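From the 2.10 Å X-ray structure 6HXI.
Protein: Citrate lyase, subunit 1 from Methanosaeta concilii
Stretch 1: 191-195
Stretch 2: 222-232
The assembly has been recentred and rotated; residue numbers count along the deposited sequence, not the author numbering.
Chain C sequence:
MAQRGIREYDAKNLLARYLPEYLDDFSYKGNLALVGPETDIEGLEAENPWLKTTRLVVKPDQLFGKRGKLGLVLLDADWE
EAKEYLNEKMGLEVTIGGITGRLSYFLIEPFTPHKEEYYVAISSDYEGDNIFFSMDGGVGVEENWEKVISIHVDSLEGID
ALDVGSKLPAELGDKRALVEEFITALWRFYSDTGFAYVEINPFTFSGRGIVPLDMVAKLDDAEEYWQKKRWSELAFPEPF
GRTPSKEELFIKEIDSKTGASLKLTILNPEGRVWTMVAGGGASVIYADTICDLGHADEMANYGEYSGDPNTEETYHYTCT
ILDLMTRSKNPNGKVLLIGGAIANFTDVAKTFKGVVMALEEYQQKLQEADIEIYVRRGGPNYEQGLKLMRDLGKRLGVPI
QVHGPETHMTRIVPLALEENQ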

ATOM      1  N   SER C 191      38.228  27.294  42.569  1.00 47.32           N
ATOM      2  CA  SER C 191      36.804  27.181  42.276  1.00 47.60           C
ATOM      3  C   SER C 191      36.461  26.756  40.860  1.00 53.66           C
ATOM      4  O   SER C 191      35.502  26.013  40.673  1.00 53.78           O
ATOM      5  N   ASP C 192      37.191  27.265  39.863  1.00 52.00           N
ATOM      6  CA  ASP C 192      36.913  26.961  38.464  1.00 52.69           C
ATOM      7  C   ASP C 192      37.666  25.755  37.916  1.00 53.50           C
ATOM      8  O   ASP C 192      37.223  25.198  36.899  1.00 53.39           O
ATOM      9  N   THR C 193      38.771  25.329  38.583  1.00 46.76           N
ATOM     10  CA  THR C 193      39.595  24.213  38.107  1.00 46.08           C
ATOM     11  C   THR C 193      39.351  22.883  38.888  1.00 47.90           C
ATOM     12  O   THR C 193      40.044  21.893  38.635  1.00 48.96           O
ATOM     13  N   GLY C 194      38.338  22.851  39.750  1.00 41.60           N
ATOM     14  CA  GLY C 194      37.925  21.638  40.453  1.00 40.37           C
ATOM     15  C   GLY C 194      38.874  21.060  41.480  1.00 44.10           C
ATOM     16  O   GLY C 194      38.990  19.840  41.608  1.00 41.87           O
ATOM     17  N   PHE C 195      39.533  21.942  42.234  1.00 42.70           N
ATOM     18  CA  PHE C 195      40.450  21.557  43.294  1.00 43.70           C
ATOM     19  C   PHE C 195      39.673  21.235  44.543  1.00 48.07           C
ATOM     20  O   PHE C 195      38.609  21.806  44.776  1.00 48.43           O
ATOM     21  N   ALA C 222      35.685  13.831  40.523  1.00 44.06           N
ATOM     22  CA  ALA C 222      34.297  13.941  40.021  1.00 43.60           C
ATOM     23  C   ALA C 222      34.115  15.126  39.046  1.00 47.92           C
ATOM     24  O   ALA C 222      33.135  15.162  38.308  1.00 48.93           O
ATOM     25  N   GLU C 223      35.058  16.085  39.058  1.00 43.58           N
ATOM     26  CA  GLU C 223      35.084  17.299  38.222  1.00 42.60           C
ATOM     27  C   GLU C 223      35.532  17.051  36.771  1.00 45.65           C
ATOM     28  O   GLU C 223      35.353  17.937  35.926  1.00 44.67           O
ATOM     29  N   GLU C 224      36.109  15.854  36.494  1.00 42.81           N
ATOM     30  CA  GLU C 224      36.687  15.442  35.204  1.00 44.20           C
ATOM     31  C   GLU C 224      35.918  15.901  33.967  1.00 46.05           C
ATOM     32  O   GLU C 224      36.529  16.475  33.075  1.00 46.16           O
ATOM     33  N   TYR C 225      34.591  15.663  33.934  1.00 41.60           N
ATOM     34  CA  TYR C 225      33.680  16.000  32.832  1.00 41.62           C
ATOM     35  C   TYR C 225      33.644  17.509  32.513  1.00 47.11           C
ATOM     36  O   TYR C 225      33.461  17.893  31.359  1.00 48.68           O
ATOM     37  N   TRP C 226      33.808  18.344  33.533  1.00 43.64           N
ATOM     38  CA  TRP C 226      33.786  19.803  33.431  1.00 44.10           C
ATOM     39  C   TRP C 226      35.169  20.392  33.249  1.00 48.11           C
ATOM     40  O   TRP C 226      35.258  21.594  32.996  1.00 48.34           O
ATOM     41  N   GLN C 227      36.243  19.555  33.361  1.00 44.24           N
ATOM     42  CA  GLN C 227      37.640  20.012  33.290  1.00 44.58           C
ATOM     43  C   GLN C 227      38.473  19.412  32.169  1.00 53.38           C
ATOM     44  O   GLN C 227      39.691  19.337  32.308  1.00 53.39           O
ATOM     45  N   LYS C 228      37.842  19.022  31.044  1.00 54.32           N
ATOM     46  CA  LYS C 228      38.523  18.359  29.925  1.00 56.78           C
ATOM     47  C   LYS C 228      39.642  19.182  29.302  1.00 62.22           C
ATOM     48  O   LYS C 228      40.631  18.598  28.870  1.00 63.91           O
ATOM     49  N   LYS C 229      39.506  20.519  29.282  1.00 63.04           N
ATOM     50  CA  LYS C 229      40.530  21.392  28.711  1.00 63.29           C
ATOM     51  C   LYS C 229      41.614  21.787  29.730  1.00 65.72           C
ATOM     52  O   LYS C 229      42.795  21.788  29.374  1.00 66.22           O
ATOM     53  N   ARG C 230      41.228  22.098  30.988  1.00 59.28           N
ATOM     54  CA  ARG C 230      42.206  22.498  31.999  1.00 57.12           C
ATOM     55  C   ARG C 230      43.073  21.322  32.474  1.00 59.78           C
ATOM     56  O   ARG C 230      44.272  21.506  32.655  1.00 61.33           O
ATOM     57  N   TRP C 231      42.501  20.116  32.602  1.00 54.19           N
ATOM     58  CA  TRP C 231      43.232  18.921  33.054  1.00 53.14           C
ATOM     59  C   TRP C 231      43.886  18.125  31.901  1.00 59.79           C
ATOM     60  O   TRP C 231      44.442  17.048  32.156  1.00 58.46           O
ATOM     61  N   SER C 232      43.808  18.649  30.650  1.00 59.32           N
ATOM     62  CA  SER C 232      44.308  18.006  29.422  1.00 61.07           C
ATOM     63  C   SER C 232      45.716  17.398  29.511  1.00 67.33           C
ATOM     64  O   SER C 232      45.923  16.261  29.072  1.00 65.06           O
TER

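The contact between the two stretches is small, burying 326 Å² in all, and is largely polar: side chains of the second stretch reach two carbonyls and one hydroxyl where the first leaves its helix. Three side chains, Gln-227, Arg-230 and Trp-231, each donate one hydrogen bond across the gap, and their acceptors fall on just two residues, Asp-192 and Thr-193.

Gln-227 points toward the first stretch and bends twice, with chi1 and chi2 both in the m well (-55° and -65°). This bend carries the amide to the carbonyl of Asp-192, where Gln-227 NE2 donates to Asp-192 O at 2.8 Å with a nearly straight N-H...O angle of 161°. Gln-227 NE2 also makes a weak hydrogen bond, 3.5 Å long, to OE2 of Glu-223, so that both partners of the amide nitrogen are acceptors.

Arg-230 also starts toward the first stretch. Its chi1 is m (-68°), but chi2 and chi3 are both t, and the extended chain brings the guanidinium alongside Thr-193, where Arg-230 NH1 donates to Thr-193 OG1 at 2.7 Å. The hydroxyl lies at the edge of the guanidinium, near its plane, as suits an N-H donor, although the angle of 138° is well short of linear. The chi1 of Thr-193, -34°, lies between wells. Arg-230 NH1 also passes 3.7 Å from CB of Asp-192, a van der Waals contact that accompanies the polar one.

Trp-231 leaves its backbone sideways, yet chi1 of -63° (m) and chi2 of 8° swing the indole back toward the first stretch. Trp-231 NE1 thereby donates to O of Thr-193 at 2.9 Å and 156°. The carbonyl oxygen sits at the ring edge, near the indole plane, the direction in which the N-H points. Farther along this edge, Trp-231 CZ2 approaches O of Gly-194 to 3.9 Å.

Gly-194 supplies the closest backbone approach, its CA lying 5.6 Å from CA of Glu-223. An ideal CB here would point toward the second stretch and clash with CG of Glu-223 at 2.8 Å; the positive phi of 67° independently favours glycine. In the space left, CD of Glu-223 packs 3.6 Å from CA of Gly-194. The glutamate has chi1 in m (-73°) and an off-rotamer chi2 of -94°, which leaves its carboxylate beside the glycine, with OE2 near the Gln-227 amide. Its other oxygen, Glu-223 OE1, lies 2.8 Å from O of water 1, which is also 3.1 Å from O of Ser-191 and so lies between the two stretches, within hydrogen-bonding reach of both.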

ATOM      1  CB  SER C 191      36.104  28.495  42.598  1.00 51.33           C
ATOM      2  OG  SER C 191      35.680  28.458  43.949  1.00 67.02           O
ATOM      3  CB  ASP C 192      37.161  28.196  37.582  1.00 57.66           C
ATOM      4  CG  ASP C 192      36.357  29.445  37.928  1.00 69.30           C
ATOM      5  OD1 ASP C 192      35.289  29.309  38.575  1.00 71.65           O
ATOM      6  OD2 ASP C 192      36.778  30.553  37.519  1.00 70.90           O
ATOM      7  CB  THR C 193      41.071  24.630  38.050  1.00 50.66           C
ATOM      8  OG1 THR C 193      41.120  26.003  37.688  1.00 52.22           O
ATOM      9  CG2 THR C 193      41.879  23.841  37.018  1.00 48.79           C
ATOM     10  CB  PHE C 195      41.444  22.693  43.601  1.00 46.07           C
ATOM     11  CG  PHE C 195      42.588  22.818  42.629  1.00 48.58           C
ATOM     12  CD1 PHE C 195      42.461  23.584  41.475  1.00 52.55           C
ATOM     13  CD2 PHE C 195      43.793  22.173  42.868  1.00 52.07           C
ATOM     14  CE1 PHE C 195      43.520  23.695  40.574  1.00 55.38           C
ATOM     15  CE2 PHE C 195      44.843  22.271  41.959  1.00 57.06           C
ATOM     16  CZ  PHE C 195      44.701  23.039  40.820  1.00 55.84           C
ATOM     17  CB  ALA C 222      33.329  14.080  41.186  1.00 43.08           C
ATOM     18  CB  GLU C 223      36.007  18.359  38.866  1.00 42.98           C
ATOM     19  CG  GLU C 223      35.423  19.015  40.099  1.00 45.08           C
ATOM     20  CD  GLU C 223      34.679  20.315  39.871  1.00 54.78           C
ATOM     21  OE1 GLU C 223      34.293  20.950  40.879  1.00 58.92           O
ATOM     22  OE2 GLU C 223      34.508  20.719  38.698  1.00 60.63           O
ATOM     23  CB  GLU C 224      36.911  13.931  35.150  1.00 46.89           C
ATOM     24  CG  GLU C 224      38.016  13.513  34.190  1.00 62.13           C
ATOM     25  CD  GLU C 224      38.399  12.044  34.194  1.00 93.00           C
ATOM     26  OE1 GLU C 224      39.101  11.627  33.246  1.00 92.45           O
ATOM     27  OE2 GLU C 224      38.042  11.322  35.155  1.00 96.24           O
ATOM     28  CB  TYR C 225      32.275  15.421  33.117  1.00 40.37           C
ATOM     29  CG  TYR C 225      31.180  15.816  32.137  1.00 41.06           C
ATOM     30  CD1 TYR C 225      31.031  15.158  30.921  1.00 44.15           C
ATOM     31  CD2 TYR C 225      30.253  16.806  32.457  1.00 41.21           C
ATOM     32  CE1 TYR C 225      30.038  15.534  30.007  1.00 44.68           C
ATOM     33  CE2 TYR C 225      29.266  17.201  31.549  1.00 42.35           C
ATOM     34  CZ  TYR C 225      29.146  16.546  30.334  1.00 50.95           C
ATOM     35  OH  TYR C 225      28.106  16.877  29.482  1.00 52.18           O
ATOM     36  CB  TRP C 226      33.137  20.422  34.691  1.00 41.56           C
ATOM     37  CG  TRP C 226      31.671  20.129  34.794  1.00 41.88           C
ATOM     38  CD1 TRP C 226      30.655  20.837  34.226  1.00 45.82           C
ATOM     39  CD2 TRP C 226      31.072  19.018  35.457  1.00 40.34           C
ATOM     40  NE1 TRP C 226      29.452  20.233  34.497  1.00 45.81           N
ATOM     41  CE2 TRP C 226      29.677  19.110  35.252  1.00 45.50           C
ATOM     42  CE3 TRP C 226      31.576  17.926  36.181  1.00 40.35           C
ATOM     43  CZ2 TRP C 226      28.780  18.162  35.759  1.00 43.52           C
ATOM     44  CZ3 TRP C 226      30.686  16.969  36.660  1.00 40.86           C
ATOM     45  CH2 TRP C 226      29.309  17.108  36.471  1.00 41.77           C
ATOM     46  CB  GLN C 227      38.341  19.765  34.643  1.00 44.66           C
ATOM     47  CG  GLN C 227      37.663  20.389  35.882  1.00 46.86           C
ATOM     48  CD  GLN C 227      37.646  21.893  35.889  1.00 56.68           C
ATOM     49  OE1 GLN C 227      38.441  22.555  35.218  1.00 53.50           O
ATOM     50  NE2 GLN C 227      36.754  22.458  36.689  1.00 45.17           N
ATOM     51  CB  LYS C 228      37.533  17.879  28.858  1.00 61.47           C
ATOM     52  CG  LYS C 228      36.629  16.733  29.331  1.00 75.27           C
ATOM     53  CD  LYS C 228      35.673  16.281  28.225  1.00 85.60           C
ATOM     54  CE  LYS C 228      34.438  15.612  28.773  1.00 89.11           C
ATOM     55  NZ  LYS C 228      33.696  14.860  27.722  1.00101.00           N
ATOM     56  CB  LYS C 229      39.924  22.620  28.002  1.00 66.93           C
ATOM     57  CG  LYS C 229      38.915  23.419  28.811  1.00 93.49           C
ATOM     58  CD  LYS C 229      38.589  24.752  28.124  1.00111.76           C
ATOM     59  CE  LYS C 229      37.867  25.701  29.054  1.00127.26           C
ATOM     60  NZ  LYS C 229      37.916  27.106  28.569  1.00137.37           N
ATOM     61  CB  ARG C 230      41.548  23.252  33.163  1.00 53.50           C
ATOM     62  CG  ARG C 230      41.007  24.617  32.751  1.00 59.86           C
ATOM     63  CD  ARG C 230      40.544  25.457  33.932  1.00 62.95           C
ATOM     64  NE  ARG C 230      40.194  26.826  33.537  1.00 62.36           N
ATOM     65  CZ  ARG C 230      40.089  27.853  34.375  1.00 72.73           C
ATOM     66  NH1 ARG C 230      40.313  27.686  35.674  1.00 55.96           N
ATOM     67  NH2 ARG C 230      39.780  29.057  33.921  1.00 56.93           N
ATOM     68  CB  TRP C 231      42.301  17.967  33.840  1.00 50.10           C
ATOM     69  CG  TRP C 231      41.702  18.483  35.114  1.00 49.87           C
ATOM     70  CD1 TRP C 231      41.750  19.757  35.605  1.00 52.71           C
ATOM     71  CD2 TRP C 231      40.937  17.719  36.057  1.00 48.77           C
ATOM     72  NE1 TRP C 231      41.066  19.830  36.797  1.00 51.78           N
ATOM     73  CE2 TRP C 231      40.562  18.591  37.102  1.00 52.40           C
ATOM     74  CE3 TRP C 231      40.564  16.369  36.139  1.00 48.78           C
ATOM     75  CZ2 TRP C 231      39.801  18.165  38.195  1.00 51.00           C
ATOM     76  CZ3 TRP C 231      39.813  15.953  37.225  1.00 49.38           C
ATOM     77  CH2 TRP C 231      39.430  16.847  38.230  1.00 49.76           C
ATOM     78  CB  SER C 232      44.236  18.969  28.243  1.00 66.90           C
ATOM     79  OG  SER C 232      45.065  20.097  28.466  1.00 81.06           O
TER
HETATM   80  O   HOH W   1      35.549  23.170  41.948  1.00 54.41           O